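Local structure of P22 protein (Trypanosoma brucei, 3JV1) at the interface of chains A and B. The protein acts as an accessory factor of RNA editing specific for the cytochrome oxidase subunit II transcript. Coordinates in Å, arbitrary orientation; residue numbers count along the deposited sequence, not the author numbering. Chains: chain A/B, P22 protein.

Contact 1: the interface of chains A and B. Residues chain A 139, 143; chain B 3, 6.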
# COMPACT_ATOMS: atom_id res chain seq x y z
N ASP A 139 26.96 -14.23 -3.59
CA ASP A 139 28.04 -14.03 -2.64
C ASP A 139 28.81 -12.76 -2.95
O ASP A 139 29.29 -12.09 -2.05
CB ASP A 139 29.02 -15.22 -2.64
CG ASP A 139 28.40 -16.50 -2.11
OD1 ASP A 139 27.32 -16.44 -1.49
OD2 ASP A 139 29.02 -17.56 -2.31
N SER A 143 29.48 -9.72 -0.35
CA SER A 143 30.83 -9.22 -0.10
C SER A 143 30.93 -7.72 -0.40
O SER A 143 31.64 -6.99 0.28
CB SER A 143 31.84 -9.97 -0.98
OG SER A 143 31.78 -11.35 -0.72
N SER B 3 36.25 -6.60 -3.51
CA SER B 3 34.84 -6.98 -3.53
C SER B 3 34.16 -6.42 -4.78
O SER B 3 33.33 -7.09 -5.40
CB SER B 3 34.13 -6.45 -2.28
OG SER B 3 34.14 -5.03 -2.25
N ARG B 6 35.22 -8.42 -7.75
CA ARG B 6 34.49 -9.68 -7.74
C ARG B 6 33.07 -9.50 -8.29
O ARG B 6 32.61 -10.32 -9.09
CB ARG B 6 34.37 -10.22 -6.31
CG ARG B 6 35.66 -10.79 -5.74
CD ARG B 6 35.46 -11.17 -4.28
NE ARG B 6 34.23 -11.94 -4.07
CZ ARG B 6 33.90 -12.52 -2.92
NH1 ARG B 6 34.70 -12.42 -1.86
NH2 ARG B 6 32.76 -13.20 -2.83

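Contact 2: the interface of chains A and B. Residues chain A 78-79, 83-85, 103, 144; chain B 180-181.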
# COMPACT_ATOMS: atom_id res chain seq x y z
N VAL A 78 23.24 2.51 -2.49
CA VAL A 78 24.63 2.84 -2.73
C VAL A 78 24.54 3.78 -3.92
O VAL A 78 24.21 3.36 -5.03
CB VAL A 78 25.47 1.59 -3.07
CG1 VAL A 78 26.91 2.01 -3.36
CG2 VAL A 78 25.43 0.61 -1.90
N VAL A 79 24.80 5.06 -3.66
CA VAL A 79 24.68 6.09 -4.68
C VAL A 79 26.02 6.65 -5.14
O VAL A 79 26.87 7.01 -4.33
CB VAL A 79 23.81 7.26 -4.14
CG1 VAL A 79 23.44 8.21 -5.27
CG2 VAL A 79 22.57 6.70 -3.47
N LYS A 83 23.54 7.60 -9.97
CA LYS A 83 22.83 6.32 -10.06
C LYS A 83 22.85 5.62 -8.71
O LYS A 83 23.64 5.96 -7.83
CB LYS A 83 23.48 5.43 -11.11
CG LYS A 83 23.52 6.04 -12.50
CD LYS A 83 24.20 5.10 -13.50
CE LYS A 83 24.30 5.73 -14.88
NZ LYS A 83 22.95 6.06 -15.44
N ALA A 84 21.99 4.62 -8.53
CA ALA A 84 21.98 3.90 -7.27
C ALA A 84 21.70 2.41 -7.40
O ALA A 84 20.91 1.97 -8.23
CB ALA A 84 20.96 4.53 -6.33
N LEU A 85 22.37 1.64 -6.54
CA LEU A 85 22.18 0.21 -6.45
C LEU A 85 21.33 0.15 -5.19
O LEU A 85 21.76 0.63 -4.13
CB LEU A 85 23.52 -0.50 -6.20
CG LEU A 85 23.89 -1.72 -7.04
CD1 LEU A 85 25.19 -2.31 -6.51
CD2 LEU A 85 22.78 -2.75 -7.01
N PHE A 103 18.41 -1.74 -9.63
CA PHE A 103 19.34 -0.73 -10.09
C PHE A 103 18.51 0.46 -10.55
O PHE A 103 17.54 0.29 -11.29
CB PHE A 103 20.21 -1.20 -11.24
CG PHE A 103 21.29 -0.22 -11.59
CD1 PHE A 103 22.41 -0.09 -10.78
CD2 PHE A 103 21.15 0.63 -12.69
CE1 PHE A 103 23.38 0.88 -11.05
CE2 PHE A 103 22.12 1.60 -12.96
CZ PHE A 103 23.23 1.72 -12.13
N TYR A 144 30.23 -7.28 -1.44
CA TYR A 144 30.20 -5.87 -1.83
C TYR A 144 29.59 -5.05 -0.67
O TYR A 144 30.09 -3.98 -0.32
CB TYR A 144 29.35 -5.73 -3.10
CG TYR A 144 29.14 -4.32 -3.59
CD1 TYR A 144 30.07 -3.70 -4.42
CD2 TYR A 144 27.97 -3.63 -3.29
CE1 TYR A 144 29.84 -2.43 -4.93
CE2 TYR A 144 27.73 -2.36 -3.79
CZ TYR A 144 28.66 -1.76 -4.61
OH TYR A 144 28.41 -0.51 -5.12
N PHE B 180 28.36 0.09 -13.18
CA PHE B 180 28.33 0.83 -11.92
C PHE B 180 29.47 0.43 -10.99
O PHE B 180 30.15 1.28 -10.42
CB PHE B 180 27.00 0.58 -11.20
CG PHE B 180 26.80 1.43 -9.98
CD1 PHE B 180 26.48 2.78 -10.10
CD2 PHE B 180 26.91 0.88 -8.70
CE1 PHE B 180 26.29 3.57 -8.97
CE2 PHE B 180 26.72 1.65 -7.57
CZ PHE B 180 26.41 3.01 -7.70
N VAL B 181 29.67 -0.87 -10.84
CA VAL B 181 30.72 -1.39 -9.97
C VAL B 181 32.11 -1.27 -10.59
O VAL B 181 33.12 -1.53 -9.94
CB VAL B 181 30.42 -2.86 -9.60
CG1 VAL B 181 31.50 -3.41 -8.70
CG2 VAL B 181 29.07 -2.94 -8.91

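Contact 3: the interface of chains A and B. Residues chain A 103, 105; chain B 172, 176.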
# COMPACT_ATOMS: atom_id res chain seq x y z
N PHE A 103 18.41 -1.74 -9.63
CA PHE A 103 19.34 -0.73 -10.09
C PHE A 103 18.51 0.46 -10.55
O PHE A 103 17.54 0.29 -11.29
CB PHE A 103 20.21 -1.20 -11.24
CG PHE A 103 21.29 -0.22 -11.59
CD1 PHE A 103 22.41 -0.09 -10.78
CD2 PHE A 103 21.15 0.63 -12.69
CE1 PHE A 103 23.38 0.88 -11.05
CE2 PHE A 103 22.12 1.60 -12.96
CZ PHE A 103 23.23 1.72 -12.13
N HIS A 105 18.77 4.02 -12.52
CA HIS A 105 19.55 4.95 -13.33
C HIS A 105 19.32 6.37 -12.83
O HIS A 105 20.23 7.20 -12.83
CB HIS A 105 19.13 4.83 -14.80
CG HIS A 105 19.70 3.64 -15.49
ND1 HIS A 105 21.04 3.54 -15.83
CD2 HIS A 105 19.13 2.47 -15.88
CE1 HIS A 105 21.26 2.37 -16.40
NE2 HIS A 105 20.12 1.70 -16.44
N GLU B 172 19.82 -6.00 -18.94
CA GLU B 172 20.18 -4.60 -18.80
C GLU B 172 20.58 -4.37 -17.34
O GLU B 172 21.46 -3.57 -17.03
CB GLU B 172 18.99 -3.73 -19.21
CG GLU B 172 19.31 -2.27 -19.45
CD GLU B 172 19.26 -1.44 -18.20
OE1 GLU B 172 18.38 -1.74 -17.35
OE2 GLU B 172 20.07 -0.50 -18.06
N SER B 176 24.13 -2.84 -16.32
CA SER B 176 24.22 -1.57 -15.60
C SER B 176 24.91 -1.73 -14.25
O SER B 176 25.63 -0.82 -13.81
CB SER B 176 22.82 -0.93 -15.45
OG SER B 176 21.89 -1.81 -14.87

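Contact 1: the interface of chains A and B
A:Ser143 and B:Arg6 meet where the N-terminal helix 2-18 of one p22 subunit, a Mam33-family protein, lies against helix 135-146 of the next. The guanidinium group turns a face, not an edge, to the serine: A:Ser143 CB stands 3.7 Å above its plane, toward the rim. The serine hydroxyl lies over the same face, and A:Ser143 OG is 3.0 Å from B:Arg6 NH2. Donor and acceptor suit a hydrogen bond, but the oxygen sits well above the plane of the N-H groups, and such a bond would be steeply bent. With chi1 of -59° the serine OG lies beside its own backbone N, facing back along the helix, and it donates to the carbonyl A:Asp139 O one turn earlier at 2.9 Å. That bond fixes the rotation of the hydroxyl and may leave its oxygen to accept from the arginine. B:Arg6 reaches across by an otherwise extended chain that is bent at chi3 (47°), which lays the guanidinium group alongside the A helix. Its NH2 also comes within 3.7 Å of A:Asp139 O. The carboxylate of A:Asp139 stays farther off, with OD2 5.8 Å from B:Arg6 NH2, and may add a longer-range attraction. Beside this pair B:Ser3 makes a lighter touch, its CB 3.6 Å from the backbone oxygen A:Ser143 O in the last turn of the helix.

Contact 2: the interface of chains A and B
B:Phe180, near the C-terminal end of helix 152-181, packs where strands 72-80, 83-92 and 95-104 of the antiparallel sheet typical of the Mam33 family end, against helix 135-146. The tight part is made by this ring; B:Phe180 has 91 Å² of its surface hidden by chain A. On one face it receives the edge of A:Phe103 in an edge-to-face pair with planes 71° apart, and A:Phe103 CE1 lies 3.6 Å from B:Phe180 CG. The far rim lies beside carbonyl oxygens of two neighbouring strands, which stand above the ring plane on the A:Phe103 side: B:Phe180 CZ is 3.5 Å from A:Val78 O, and B:Phe180 CE1 is 3.7 Å from A:Lys83 O. A chi1 of -173° swings the B:Phe180 ring away from its backbone N and into this position. A:Tyr144 comes in at about a right angle, its phenol OH 3.7 Å from B:Phe180 CE2. Packing is looser round the periphery. A:Lys83 lends its CB to the ring edge, while its chain, bent only at chi4, carries the amino group away. A:Leu85 offers CB at 4.1 Å from B:Phe180 CE2. B:Val181 and A:Tyr144 run antiparallel alongside one another, CG2 against CE1, and the valine buries far less surface than its neighbour.

Contact 3: the interface of chains A and B
The A:Phe103 ring carries B:Ser176 on one face, with the serine backbone oxygen 3.8 Å above the plane toward the rim and the side chain lying over the same face. At the edge of this ring, in its plane, stands A:His105 ND1. The imidazole in turn has A:Phe103 CE2 against one of its own faces, while the carboxyl carbon of B:Glu172 lies at its edge. There A:His105 NE2 donates a hydrogen bond of 2.7 Å to B:Glu172 OE2, fairly straight at 157°. The acceptor uses its syn lone pair and lies close to the imidazole plane, although carboxylate and ring planes are turned 39° apart. Histidine and glutamate arrive from opposite directions; the bend of the glutamate chain at chi2 (-87°) curls its carboxylate toward the imidazole. The nearby carboxylate may favour a protonated histidine. B:Ser176 touches both aromatic groups: its CB is 3.6 Å from A:Phe103 CD2 and 3.8 Å from A:His105 CE1. B:Ser176 OG donates to B:Glu172 O, one turn earlier in helix 152-181, at 2.8 Å, which gives the hydroxyl, packed against A:Phe103, a partner in its own helix. In the deposited assembly the site probably anchors the C-terminal helix of one subunit to the end of strand 95-104 and the following loop of the next, adding a directional polar link between subunits.

The contacts form a bent array with contact 2 at the corner: its C-alpha centre is about 14 Å from that of contact 1 and 9 Å from that of contact 3, while contacts 1 and 3 are about 18 Å apart. A:Phe103 belongs to both contacts 2 and 3, and helix 152-181 of chain B supplies the B side of both. Helix 135-146 of chain A joins contacts 1 and 2. Both terminal helices of B thus grip one A subunit. The two sides use different surfaces, which suits a ring-like trimer, as in Mam33 relatives and the three-copy deposited assembly.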